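Local coordinates for uncharacterized protein (PDB 2QS7) that is of unknown function but, as a member of the DsrE/DsrF-like family, is a putative oxidoreductase, at residues N40-F45 with F103-T108; I13-T18 with T44-Q49; L90-K95 with A120-D125; K7-I12 with G36-L41. All blocks are in the same frame, centred on the assembly; numbering follows the deposited sequence. Where two conformers were deposited one is given.

Contact 1 (N40-F45 with F103-T108); sequences NLFFTF and FACSTT
Two neighbouring strands of the parallel sheet meet here at their C-terminal ends, where Phe42 and Phe43 pair with Phe103 and Ala104 and strand 99-105 turns into helix 106-111. The backbone ladder alternates as parallel strands require: Phe103 N donates to Leu41 O (2.7 Å), Phe43 N to Phe103 O (2.9 Å) and Cys105 N to Phe43 O (2.9 Å). On the sheet face shared by Phe42 and Phe103 the two side chains cross at about a right angle, the CB of Phe103 meeting CD1 at the edge of the Phe42 ring at 3.8 Å. With CG anti to the backbone N (chi1 -176°), the Phe42 ring reaches along the partner strand toward Cys105, but this residue has two conformers and the ring's approach to the cysteine is too tight to be relied on. On that same face Phe132 packs its ring against Phe42.

Beyond the ladder, the buried hydroxyls of Thr44 and Thr108 share one hydrogen bond, OG1 to OG1 at 2.8 Å, which either could donate; their side chains cross nearly at right angles. Cys105 is the N-cap of the helix, and its SG accepts from Thr108 N in an almost straight bond of 3.4 Å. Thr108 thus bonds through its backbone N to the cap and through its hydroxyl to Thr44, tying the end of strand 38-43 to the first turn of helix 106-111.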
loop_
_atom_site.group_PDB
_atom_site.type_symbol
_atom_site.label_atom_id
_atom_site.label_comp_id
_atom_site.label_asym_id
_atom_site.label_seq_id
_atom_site.Cartn_x
_atom_site.Cartn_y
_atom_site.Cartn_z
ATOM N N ASN A 40 12.789 -4.190 -9.529
ATOM C CA ASN A 40 12.397 -5.554 -9.258
ATOM C C ASN A 40 10.913 -5.554 -8.982
ATOM O O ASN A 40 10.445 -4.815 -8.135
ATOM C CB ASN A 40 13.139 -6.121 -8.036
ATOM C CG ASN A 40 14.603 -6.046 -8.173
ATOM O OD1 ASN A 40 15.184 -6.664 -9.064
ATOM N ND2 ASN A 40 15.229 -5.300 -7.275
ATOM N N LEU A 41 10.172 -6.385 -9.705
ATOM C CA LEU A 41 8.735 -6.516 -9.463
ATOM C C LEU A 41 8.447 -7.915 -8.971
ATOM O O LEU A 41 8.919 -8.898 -9.549
ATOM C CB LEU A 41 7.948 -6.256 -10.740
ATOM C CG LEU A 41 8.184 -4.899 -11.426
ATOM C CD1 LEU A 41 7.416 -4.861 -12.784
ATOM C CD2 LEU A 41 7.781 -3.749 -10.548
ATOM N N PHE A 42 7.657 -7.993 -7.910
ATOM C CA PHE A 42 7.240 -9.271 -7.343
ATOM C C PHE A 42 5.719 -9.361 -7.367
ATOM O O PHE A 42 5.024 -8.680 -6.598
ATOM C CB PHE A 42 7.732 -9.415 -5.918
ATOM C CG PHE A 42 7.417 -10.750 -5.312
ATOM C CD1 PHE A 42 8.014 -11.891 -5.786
ATOM C CD2 PHE A 42 6.524 -10.868 -4.262
ATOM C CE1 PHE A 42 7.727 -13.109 -5.209
ATOM C CE2 PHE A 42 6.261 -12.075 -3.700
ATOM C CZ PHE A 42 6.848 -13.177 -4.164
ATOM N N PHE A 43 5.189 -10.202 -8.262
ATOM C CA PHE A 43 3.754 -10.341 -8.402
ATOM C C PHE A 43 3.233 -11.414 -7.491
ATOM O O PHE A 43 3.656 -12.558 -7.568
ATOM C CB PHE A 43 3.366 -10.626 -9.836
ATOM C CG PHE A 43 3.579 -9.469 -10.743
ATOM C CD1 PHE A 43 4.842 -9.199 -11.238
ATOM C CD2 PHE A 43 2.523 -8.652 -11.123
ATOM C CE1 PHE A 43 5.065 -8.127 -12.095
ATOM C CE2 PHE A 43 2.742 -7.559 -11.985
ATOM C CZ PHE A 43 4.034 -7.301 -12.461
ATOM N N THR A 44 2.287 -11.038 -6.648
ATOM C CA THR A 44 1.741 -11.926 -5.654
ATOM C C THR A 44 0.232 -11.728 -5.567
ATOM O O THR A 44 -0.303 -10.723 -6.018
ATOM C CB THR A 44 2.442 -11.680 -4.299
ATOM O OG1 THR A 44 2.099 -12.733 -3.399
ATOM C CG2 THR A 44 2.061 -10.306 -3.687
ATOM N N PHE A 45 -0.458 -12.709 -5.032
ATOM C CA PHE A 45 -1.914 -12.653 -4.927
ATOM C C PHE A 45 -2.585 -12.179 -6.196
ATOM O O PHE A 45 -2.436 -12.803 -7.234
ATOM C CB PHE A 45 -2.339 -11.826 -3.689
ATOM C CG PHE A 45 -2.217 -12.588 -2.404
ATOM C CD1 PHE A 45 -0.983 -12.684 -1.747
ATOM C CD2 PHE A 45 -3.323 -13.273 -1.880
ATOM C CE1 PHE A 45 -0.859 -13.445 -0.562
ATOM C CE2 PHE A 45 -3.211 -14.031 -0.705
ATOM C CZ PHE A 45 -1.984 -14.117 -0.048
ATOM N N PHE A 103 9.370 -11.117 -11.097
ATOM C CA PHE A 103 9.279 -12.336 -10.311
ATOM C C PHE A 103 7.827 -12.659 -9.986
ATOM O O PHE A 103 7.027 -11.770 -9.781
ATOM C CB PHE A 103 10.032 -12.166 -8.991
ATOM C CG PHE A 103 11.492 -11.908 -9.164
ATOM C CD1 PHE A 103 12.364 -12.950 -9.445
ATOM C CD2 PHE A 103 11.983 -10.632 -9.116
ATOM C CE1 PHE A 103 13.711 -12.727 -9.631
ATOM C CE2 PHE A 103 13.321 -10.393 -9.285
ATOM C CZ PHE A 103 14.196 -11.450 -9.542
ATOM N N ALA A 104 7.537 -13.950 -9.912
ATOM C CA ALA A 104 6.246 -14.464 -9.541
ATOM C C ALA A 104 6.386 -15.146 -8.190
ATOM O O ALA A 104 7.331 -15.874 -7.953
ATOM C CB ALA A 104 5.731 -15.500 -10.631
ATOM N N CYS A 105 5.424 -14.897 -7.317
ATOM C CA CYS A 105 5.366 -15.458 -5.981
ATOM C C CYS A 105 4.968 -16.924 -5.968
ATOM O O CYS A 105 3.864 -17.274 -6.373
ATOM C CB CYS A 105 4.305 -14.690 -5.205
ATOM S SG CYS A 105 3.856 -15.387 -3.611
ATOM N N SER A 106 5.845 -17.778 -5.464
ATOM C CA SER A 106 5.586 -19.205 -5.446
ATOM C C SER A 106 4.452 -19.609 -4.509
ATOM O O SER A 106 3.748 -20.565 -4.804
ATOM C CB SER A 106 6.860 -19.970 -5.104
ATOM O OG SER A 106 7.380 -19.547 -3.867
ATOM N N THR A 107 4.251 -18.895 -3.402
ATOM C CA THR A 107 3.180 -19.249 -2.443
ATOM C C THR A 107 1.778 -19.034 -3.013
ATOM O O THR A 107 0.921 -19.906 -2.929
ATOM C CB THR A 107 3.327 -18.482 -1.123
ATOM O OG1 THR A 107 4.601 -18.787 -0.571
ATOM C CG2 THR A 107 2.264 -18.906 -0.108
ATOM N N THR A 108 1.564 -17.870 -3.597
ATOM C CA THR A 108 0.330 -17.544 -4.269
ATOM C C THR A 108 0.034 -18.534 -5.381
ATOM O O THR A 108 -1.129 -18.888 -5.612
ATOM C CB THR A 108 0.452 -16.149 -4.983
ATOM O OG1 THR A 108 0.709 -15.120 -4.034
ATOM C CG2 THR A 108 -0.834 -15.831 -5.824
#

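Contact 2 (I13-T18 with T44-Q49)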
loop_
_atom_site.group_PDB
_atom_site.type_symbol
_atom_site.label_atom_id
_atom_site.label_comp_id
_atom_site.label_asym_id
_atom_site.label_seq_id
_atom_site.Cartn_x
_atom_site.Cartn_y
_atom_site.Cartn_z
ATOM N N ILE A 13 6.156 -4.855 -4.562
ATOM C CA ILE A 13 5.328 -6.040 -4.360
ATOM C C ILE A 13 3.999 -5.664 -4.986
ATOM O O ILE A 13 3.281 -4.751 -4.520
ATOM C CB ILE A 13 5.110 -6.432 -2.896
ATOM C CG1 ILE A 13 6.436 -6.768 -2.245
ATOM C CG2 ILE A 13 4.130 -7.636 -2.763
ATOM C CD1 ILE A 13 6.333 -7.018 -0.705
ATOM N N VAL A 14 3.708 -6.313 -6.099
ATOM C CA VAL A 14 2.473 -6.037 -6.856
ATOM C C VAL A 14 1.451 -7.008 -6.365
ATOM O O VAL A 14 1.330 -8.135 -6.870
ATOM C CB VAL A 14 2.673 -6.164 -8.390
ATOM C CG1 VAL A 14 1.395 -5.753 -9.138
ATOM C CG2 VAL A 14 3.889 -5.330 -8.861
ATOM N N PHE A 15 0.742 -6.584 -5.321
ATOM C CA PHE A 15 -0.314 -7.399 -4.704
ATOM C C PHE A 15 -1.658 -7.233 -5.378
ATOM O O PHE A 15 -2.454 -8.218 -5.519
ATOM C CB PHE A 15 -0.440 -6.962 -3.239
ATOM C CG PHE A 15 -1.611 -7.523 -2.528
ATOM C CD1 PHE A 15 -1.538 -8.741 -1.899
ATOM C CD2 PHE A 15 -2.811 -6.840 -2.489
ATOM C CE1 PHE A 15 -2.632 -9.244 -1.257
ATOM C CE2 PHE A 15 -3.867 -7.339 -1.831
ATOM C CZ PHE A 15 -3.790 -8.541 -1.224
ATOM N N SER A 16 -1.949 -5.981 -5.742
ATOM C CA SER A 16 -3.260 -5.636 -6.339
ATOM C C SER A 16 -3.388 -6.060 -7.795
ATOM O O SER A 16 -2.396 -6.250 -8.500
ATOM C CB SER A 16 -3.516 -4.139 -6.195
ATOM O OG SER A 16 -3.425 -3.756 -4.827
ATOM N N GLY A 17 -4.636 -6.241 -8.231
ATOM C CA GLY A 17 -4.911 -6.670 -9.586
ATOM C C GLY A 17 -5.903 -5.796 -10.348
ATOM O O GLY A 17 -6.283 -6.162 -11.428
ATOM N N THR A 18 -6.295 -4.652 -9.803
ATOM C CA THR A 18 -7.213 -3.754 -10.488
ATOM C C THR A 18 -6.393 -2.856 -11.410
ATOM O O THR A 18 -5.233 -2.589 -11.167
ATOM C CB THR A 18 -8.083 -2.945 -9.505
ATOM O OG1 THR A 18 -7.244 -2.242 -8.574
ATOM C CG2 THR A 18 -8.983 -3.872 -8.739
ATOM N N THR A 44 2.287 -11.038 -6.648
ATOM C CA THR A 44 1.741 -11.926 -5.654
ATOM C C THR A 44 0.232 -11.728 -5.567
ATOM O O THR A 44 -0.303 -10.723 -6.018
ATOM C CB THR A 44 2.442 -11.680 -4.299
ATOM O OG1 THR A 44 2.099 -12.733 -3.399
ATOM C CG2 THR A 44 2.061 -10.306 -3.687
ATOM N N PHE A 45 -0.458 -12.709 -5.032
ATOM C CA PHE A 45 -1.914 -12.653 -4.927
ATOM C C PHE A 45 -2.585 -12.179 -6.196
ATOM O O PHE A 45 -2.436 -12.803 -7.234
ATOM C CB PHE A 45 -2.339 -11.826 -3.689
ATOM C CG PHE A 45 -2.217 -12.588 -2.404
ATOM C CD1 PHE A 45 -0.983 -12.684 -1.747
ATOM C CD2 PHE A 45 -3.323 -13.273 -1.880
ATOM C CE1 PHE A 45 -0.859 -13.445 -0.562
ATOM C CE2 PHE A 45 -3.211 -14.031 -0.705
ATOM C CZ PHE A 45 -1.984 -14.117 -0.048
ATOM N N TRP A 46 -3.298 -11.073 -6.130
ATOM C CA TRP A 46 -4.096 -10.612 -7.266
ATOM C C TRP A 46 -3.240 -10.155 -8.427
ATOM O O TRP A 46 -3.636 -10.252 -9.595
ATOM C CB TRP A 46 -5.029 -9.493 -6.812
ATOM C CG TRP A 46 -5.733 -9.826 -5.563
ATOM C CD1 TRP A 46 -5.709 -9.131 -4.398
ATOM C CD2 TRP A 46 -6.546 -10.982 -5.330
ATOM N NE1 TRP A 46 -6.481 -9.767 -3.456
ATOM C CE2 TRP A 46 -6.993 -10.913 -3.999
ATOM C CE3 TRP A 46 -6.931 -12.073 -6.119
ATOM C CZ2 TRP A 46 -7.824 -11.889 -3.433
ATOM C CZ3 TRP A 46 -7.732 -13.042 -5.563
ATOM C CH2 TRP A 46 -8.185 -12.941 -4.228
ATOM N N GLY A 47 -2.061 -9.660 -8.094
ATOM C CA GLY A 47 -1.126 -9.199 -9.095
ATOM C C GLY A 47 -0.591 -10.373 -9.874
ATOM O O GLY A 47 -0.288 -10.257 -11.044
ATOM N N LEU A 48 -0.460 -11.517 -9.230
ATOM C CA LEU A 48 0.040 -12.690 -9.926
ATOM C C LEU A 48 -1.011 -13.154 -10.919
ATOM O O LEU A 48 -0.715 -13.568 -12.034
ATOM C CB LEU A 48 0.380 -13.771 -8.918
ATOM C CG LEU A 48 1.016 -15.013 -9.503
ATOM C CD1 LEU A 48 2.250 -14.670 -10.289
ATOM C CD2 LEU A 48 1.336 -15.915 -8.355
ATOM N N GLN A 49 -2.257 -13.063 -10.519
ATOM C CA GLN A 49 -3.381 -13.418 -11.399
ATOM C C GLN A 49 -3.316 -12.586 -12.683
ATOM O O GLN A 49 -3.535 -13.063 -13.786
ATOM C CB GLN A 49 -4.685 -13.028 -10.690
ATOM C CG GLN A 49 -5.845 -13.955 -10.854
ATOM C CD GLN A 49 -5.784 -15.074 -9.847
ATOM O OE1 GLN A 49 -5.174 -14.929 -8.766
ATOM N NE2 GLN A 49 -6.399 -16.198 -10.186
#
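An aromatic cluster of Phe15, Phe45 and Trp46 fastens the loop leaving strand 9-14 to segment 44-49. Trp46 turns the edge of its five-membered ring toward the face of Phe15 in an offset edge-to-face pair, centroids 4.9 Å apart and planes at 75°; CD1 of the indole comes within 3.6 Å of Phe15 CE2. Phe45 lies obliquely to the same ring, touching Phe15 CE1 with its CG at 3.6 Å. Phe15 CG, opposite the backbone N (chi1 170°), brings the ring against Phe45 and Trp46 although the bond to CB points away overall. Phe143 meets this ring too, and the indole NE1 is bound by Asp20 of the second subunit, while Tyr68 of that subunit stacks on Trp46.

Both connections follow strands at the C-terminal edge of the parallel sheet, as do the loops that commonly shape functional sites in alpha/beta folds of this kind. Thr44 N prolongs the strand pairing with a nearly straight bond of 3.1 Å to Val14 O, and Gly47 N reaches Phe15 O at 3.0 Å, approaching from well above the carbonyl plane. The nearest CA atoms across the contact are those of Gly17 and Gly47, 4.6 Å apart; Gly47 CA also lies 3.5 Å from Val14 O in a CA-H...O contact. Methyl packing closes the strand side, with Ile13 CG2 set 3.5 Å from Thr44 CG2.

Contact 3 (L90-K95 with A120-D125); sequences LVQQAK and AEFVDD
Helix 87-97 passes the 120-125 loop at a distance, Gln92 and Phe122 having the nearest CA atoms at 7.1 Å, so the gap is bridged by side chains. The loop opens with a type I beta turn from Ala120 to Val123, closed by Val123 N donating to Ala120 O, and leads into strand 125-127; the contact thus joins a helix flanking the parallel alpha/beta sheet to the connection that enters an outermost strand of the chain. Phe122, at the third position of the turn, has CG between its own backbone N and carbonyl carbon (chi1 82°), which directs the ring at the helix. There Val91 meets it at about a right angle, with CG1 3.8 Å from CE2 of the ring. Gln92 runs past Phe122 in the opposite direction and brings NE2 to the ring's edge, in plane, 3.3 Å from Phe122 CB. Ile51 packs against Phe122 as well.

One turn further along the helix, Lys95 extends toward the loop and bends at chi3 (76°), placing its ammonium group within reach of both a main-chain carbonyl and a carboxylate. Asp124 comes to meet it from the opposite direction and has a second partner in the backbone N of Val102, which takes OD2 and helps to fix the carboxylate. The lysine therefore bridges the residues on either side of Val123, the last residue of the turn. Its NZ donates to Phe122 O at 2.7 Å and forms a salt bridge to Asp124 OD1 at 3.1 Å, arriving on the syn side but 29° out of the carboxylate plane.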
loop_
_atom_site.group_PDB
_atom_site.type_symbol
_atom_site.label_atom_id
_atom_site.label_comp_id
_atom_site.label_asym_id
_atom_site.label_seq_id
_atom_site.Cartn_x
_atom_site.Cartn_y
_atom_site.Cartn_z
ATOM N N LEU A 90 4.257 -1.182 -20.713
ATOM C CA LEU A 90 5.214 -0.309 -20.047
ATOM C C LEU A 90 6.276 -1.138 -19.332
ATOM O O LEU A 90 7.463 -0.783 -19.347
ATOM C CB LEU A 90 4.522 0.652 -19.070
ATOM C CG LEU A 90 3.621 1.763 -19.628
ATOM C CD1 LEU A 90 2.902 2.479 -18.490
ATOM C CD2 LEU A 90 4.377 2.766 -20.497
ATOM N N VAL A 91 5.875 -2.244 -18.718
ATOM C CA VAL A 91 6.854 -3.094 -18.032
ATOM C C VAL A 91 7.809 -3.760 -19.050
ATOM O O VAL A 91 9.053 -3.702 -18.890
ATOM C CB VAL A 91 6.190 -4.118 -17.110
ATOM C CG1 VAL A 91 7.247 -5.040 -16.490
ATOM C CG2 VAL A 91 5.414 -3.365 -16.028
ATOM N N GLN A 92 7.250 -4.325 -20.115
ATOM C CA GLN A 92 8.062 -4.994 -21.102
ATOM C C GLN A 92 9.016 -4.021 -21.776
ATOM O O GLN A 92 10.176 -4.357 -22.016
ATOM C CB GLN A 92 7.191 -5.743 -22.137
ATOM C CG GLN A 92 7.977 -6.429 -23.257
ATOM C CD GLN A 92 9.148 -7.310 -22.779
ATOM O OE1 GLN A 92 10.294 -7.128 -23.224
ATOM N NE2 GLN A 92 8.876 -8.238 -21.861
ATOM N N GLN A 93 8.542 -2.821 -22.088
ATOM C CA GLN A 93 9.407 -1.808 -22.712
ATOM C C GLN A 93 10.507 -1.423 -21.734
ATOM O O GLN A 93 11.641 -1.202 -22.135
ATOM C CB GLN A 93 8.624 -0.558 -23.125
ATOM N N ALA A 94 10.170 -1.348 -20.450
ATOM C CA ALA A 94 11.163 -1.001 -19.428
ATOM C C ALA A 94 12.263 -2.059 -19.390
ATOM O O ALA A 94 13.432 -1.710 -19.266
ATOM C CB ALA A 94 10.530 -0.838 -18.072
ATOM N N LYS A 95 11.890 -3.344 -19.522
ATOM C CA LYS A 95 12.885 -4.427 -19.536
ATOM C C LYS A 95 13.849 -4.270 -20.687
ATOM O O LYS A 95 15.006 -4.589 -20.539
ATOM C CB LYS A 95 12.259 -5.819 -19.643
ATOM C CG LYS A 95 11.507 -6.261 -18.447
ATOM C CD LYS A 95 10.987 -7.695 -18.571
ATOM C CE LYS A 95 12.069 -8.737 -18.371
ATOM N NZ LYS A 95 11.459 -10.120 -18.355
ATOM N N ALA A 120 2.972 -15.228 -17.977
ATOM C CA ALA A 120 3.465 -14.476 -19.135
ATOM C C ALA A 120 4.972 -14.745 -19.317
ATOM O O ALA A 120 5.712 -15.004 -18.344
ATOM C CB ALA A 120 3.213 -12.979 -18.959
ATOM N N GLU A 121 5.414 -14.653 -20.567
ATOM C CA GLU A 121 6.796 -14.947 -20.942
ATOM C C GLU A 121 7.804 -14.034 -20.263
ATOM O O GLU A 121 8.937 -14.433 -20.021
ATOM C CB GLU A 121 6.981 -14.804 -22.460
ATOM C CG GLU A 121 6.083 -15.732 -23.297
ATOM C CD GLU A 121 6.383 -17.224 -23.110
ATOM O OE1 GLU A 121 7.494 -17.554 -22.623
ATOM O OE2 GLU A 121 5.515 -18.062 -23.478
ATOM N N PHE A 122 7.371 -12.823 -19.947
ATOM C CA PHE A 122 8.257 -11.842 -19.381
ATOM C C PHE A 122 8.590 -12.072 -17.906
ATOM O O PHE A 122 9.311 -11.293 -17.326
ATOM C CB PHE A 122 7.739 -10.427 -19.691
ATOM C CG PHE A 122 6.657 -9.910 -18.774
ATOM C CD1 PHE A 122 5.855 -10.740 -18.016
ATOM C CD2 PHE A 122 6.376 -8.553 -18.768
ATOM C CE1 PHE A 122 4.863 -10.210 -17.201
ATOM C CE2 PHE A 122 5.368 -8.030 -17.961
ATOM C CZ PHE A 122 4.618 -8.864 -17.183
ATOM N N VAL A 123 8.043 -13.126 -17.302
ATOM C CA VAL A 123 8.384 -13.463 -15.920
ATOM C C VAL A 123 9.753 -14.113 -15.966
ATOM O O VAL A 123 9.982 -15.059 -16.718
ATOM C CB VAL A 123 7.376 -14.425 -15.294
ATOM C CG1 VAL A 123 7.875 -14.958 -13.937
ATOM C CG2 VAL A 123 5.992 -13.744 -15.198
ATOM N N ASP A 124 10.663 -13.589 -15.175
ATOM C CA ASP A 124 12.026 -14.076 -15.121
ATOM C C ASP A 124 12.186 -15.266 -14.192
ATOM O O ASP A 124 12.941 -16.170 -14.475
ATOM C CB ASP A 124 12.950 -12.919 -14.692
ATOM C CG ASP A 124 12.949 -11.810 -15.718
ATOM O OD1 ASP A 124 13.288 -12.124 -16.875
ATOM O OD2 ASP A 124 12.565 -10.661 -15.413
ATOM N N ASP A 125 11.488 -15.289 -13.071
ATOM C CA ASP A 125 11.649 -16.396 -12.156
ATOM C C ASP A 125 10.507 -16.461 -11.164
ATOM O O ASP A 125 9.778 -15.503 -10.994
ATOM C CB ASP A 125 12.973 -16.255 -11.386
ATOM C CG ASP A 125 13.516 -17.597 -10.891
ATOM O OD1 ASP A 125 12.815 -18.650 -11.019
ATOM O OD2 ASP A 125 14.659 -17.604 -10.382
#

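Contact 4 (K7-I12 with G36-L41)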
loop_
_atom_site.group_PDB
_atom_site.type_symbol
_atom_site.label_atom_id
_atom_site.label_comp_id
_atom_site.label_asym_id
_atom_site.label_seq_id
_atom_site.Cartn_x
_atom_site.Cartn_y
_atom_site.Cartn_z
ATOM N N LYS A 7 24.190 2.173 -8.094
ATOM C CA LYS A 7 22.864 2.128 -8.844
ATOM C C LYS A 7 21.601 2.046 -7.956
ATOM O O LYS A 7 21.440 1.150 -7.122
ATOM C CB LYS A 7 22.827 1.006 -9.868
ATOM C CG LYS A 7 21.689 1.143 -10.873
ATOM C CD LYS A 7 21.926 0.180 -12.043
ATOM C CE LYS A 7 21.047 0.461 -13.272
ATOM N NZ LYS A 7 21.196 -0.542 -14.391
ATOM N N LYS A 8 20.758 3.048 -8.134
ATOM C CA LYS A 8 19.496 3.211 -7.439
ATOM C C LYS A 8 18.588 2.024 -7.724
ATOM O O LYS A 8 18.582 1.480 -8.822
ATOM C CB LYS A 8 18.806 4.493 -7.882
ATOM C CG LYS A 8 19.595 5.786 -7.557
ATOM C CD LYS A 8 18.686 7.009 -7.791
ATOM C CE LYS A 8 19.273 8.293 -7.232
ATOM N NZ LYS A 8 20.688 8.499 -7.613
ATOM N N LYS A 9 17.773 1.661 -6.752
ATOM C CA LYS A 9 16.924 0.486 -6.895
ATOM C C LYS A 9 15.551 0.725 -6.368
ATOM O O LYS A 9 15.378 1.370 -5.336
ATOM C CB LYS A 9 17.603 -0.652 -6.104
ATOM C CG LYS A 9 16.894 -1.972 -6.116
ATOM C CD LYS A 9 17.849 -3.108 -5.566
ATOM C CE LYS A 9 18.238 -2.930 -4.141
ATOM N NZ LYS A 9 18.920 -4.141 -3.578
ATOM N N LEU A 10 14.576 0.205 -7.097
ATOM C CA LEU A 10 13.181 0.223 -6.725
ATOM C C LEU A 10 12.628 -1.207 -6.798
ATOM O O LEU A 10 12.781 -1.891 -7.797
ATOM C CB LEU A 10 12.390 1.068 -7.710
ATOM C CG LEU A 10 10.867 1.130 -7.518
ATOM C CD1 LEU A 10 10.492 1.766 -6.185
ATOM C CD2 LEU A 10 10.241 1.908 -8.709
ATOM N N SER A 11 11.977 -1.642 -5.723
ATOM C CA SER A 11 11.355 -2.946 -5.684
ATOM C C SER A 11 9.901 -2.771 -5.310
ATOM O O SER A 11 9.554 -2.008 -4.410
ATOM C CB SER A 11 12.089 -3.867 -4.702
ATOM O OG SER A 11 13.507 -3.995 -5.010
ATOM N N ILE A 12 9.035 -3.483 -6.006
ATOM C CA ILE A 12 7.597 -3.351 -5.764
ATOM C C ILE A 12 6.945 -4.697 -5.634
ATOM O O ILE A 12 7.169 -5.573 -6.474
ATOM C CB ILE A 12 6.893 -2.635 -6.957
ATOM C CG1 ILE A 12 7.559 -1.288 -7.253
ATOM C CG2 ILE A 12 5.364 -2.474 -6.682
ATOM C CD1 ILE A 12 6.892 -0.570 -8.460
ATOM N N GLY A 36 17.531 5.114 -14.917
ATOM C CA GLY A 36 18.704 4.365 -14.518
ATOM C C GLY A 36 18.562 3.498 -13.281
ATOM O O GLY A 36 19.548 2.953 -12.796
ATOM N N TYR A 37 17.358 3.349 -12.758
ATOM C CA TYR A 37 17.133 2.457 -11.619
ATOM C C TYR A 37 17.096 0.989 -12.011
ATOM O O TYR A 37 16.651 0.669 -13.102
ATOM C CB TYR A 37 15.762 2.735 -10.981
ATOM C CG TYR A 37 15.631 3.964 -10.088
ATOM C CD1 TYR A 37 15.688 5.265 -10.612
ATOM C CD2 TYR A 37 15.413 3.826 -8.715
ATOM C CE1 TYR A 37 15.556 6.388 -9.788
ATOM C CE2 TYR A 37 15.288 4.949 -7.885
ATOM C CZ TYR A 37 15.363 6.224 -8.431
ATOM O OH TYR A 37 15.250 7.312 -7.599
ATOM N N GLU A 38 17.492 0.114 -11.091
ATOM C CA GLU A 38 17.297 -1.311 -11.210
ATOM C C GLU A 38 15.879 -1.458 -10.628
ATOM O O GLU A 38 15.564 -0.881 -9.572
ATOM C CB GLU A 38 18.352 -2.031 -10.363
ATOM C CG GLU A 38 18.068 -3.504 -10.139
ATOM C CD GLU A 38 18.940 -4.147 -9.025
ATOM O OE1 GLU A 38 20.101 -3.612 -8.872
ATOM O OE2 GLU A 38 18.440 -5.169 -8.332
ATOM N N VAL A 39 14.983 -2.165 -11.319
ATOM C CA VAL A 39 13.637 -2.334 -10.830
ATOM C C VAL A 39 13.332 -3.819 -10.688
ATOM O O VAL A 39 13.578 -4.591 -11.607
ATOM C CB VAL A 39 12.572 -1.664 -11.770
ATOM C CG1 VAL A 39 11.204 -1.819 -11.220
ATOM C CG2 VAL A 39 12.881 -0.180 -11.970
ATOM N N ASN A 40 12.789 -4.190 -9.529
ATOM C CA ASN A 40 12.397 -5.554 -9.258
ATOM C C ASN A 40 10.913 -5.554 -8.982
ATOM O O ASN A 40 10.445 -4.815 -8.135
ATOM C CB ASN A 40 13.139 -6.121 -8.036
ATOM C CG ASN A 40 14.603 -6.046 -8.173
ATOM O OD1 ASN A 40 15.184 -6.664 -9.064
ATOM N ND2 ASN A 40 15.229 -5.300 -7.275
ATOM N N LEU A 41 10.172 -6.385 -9.705
ATOM C CA LEU A 41 8.735 -6.516 -9.463
ATOM C C LEU A 41 8.447 -7.915 -8.971
ATOM O O LEU A 41 8.919 -8.898 -9.549
ATOM C CB LEU A 41 7.948 -6.256 -10.740
ATOM C CG LEU A 41 8.184 -4.899 -11.426
ATOM C CD1 LEU A 41 7.416 -4.861 -12.784
ATOM C CD2 LEU A 41 7.781 -3.749 -10.548
HETATM O O HOH W 1 20.939 4.506 -10.680
#
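Tyr37 lies under the aliphatic chain of Lys8, whose CB sits over one face of the ring in a CH-pi contact 3.6 Å from the centroid. Farther out the same lysine lays CD 3.5 Å from the tyrosine OH, an oxygen hydrogen-bonded to Asp134 of the third subunit. Next along the strands, Lys9 and Glu38 run side by side in the same direction; Lys9 CD touches Glu38 OE2 at 3.5 Å, but the ammonium group continues to the carbonyls of Arg135 and Glu137. On this face too, Asn40 ND2 gives Ser11 OG a straight bond of 3.1 Å that lies in the amide plane, while Arg135 holds Asn40 OD1, so both ends of the amide are fixed. The other face is apolar: Ile12 and Leu41 lie alongside each other, CB to CD2 3.9 Å, and helix 19-34 covers Leu10, Val39 and Leu41.

These side chains are set by a regular backbone ladder, in which Glu38 N binds Lys8 O, Leu10 N binds Glu38 O, Asn40 N binds Leu10 O and Ile12 N binds Asn40 O. At the ladder's start a water accepts from Lys8 N and donates to Gly36 O. Gly36, with positive phi, ends the preceding helix in a Schellman motif and turns the chain into its strand. The whole is the parallel strand pair of a beta-alpha-beta crossover, strand 9-14, helix 19-34 and strand 38-43.

In the fold
Strand 38-43 ties three of the contacts together: contact 4 pairs it with strand 9-14, contact 1 pairs it with strand 99-105, and contact 2 takes up the chain where it passes into helix 45-50. Contacts 1 and 2 are fully buried, share Thr44 and Phe45, and both touch the second subunit; aromatic rings dominate there. Contact 4 is partly buried, with lysines at its more exposed end and the third subunit beside it. Contact 3 lies on the surface, away from the other chains, and relies on a salt bridge instead of a strand ladder. It still meets the sheet, because Val91 packs on Leu41 and Asp125 O probably bonds Ala104 N.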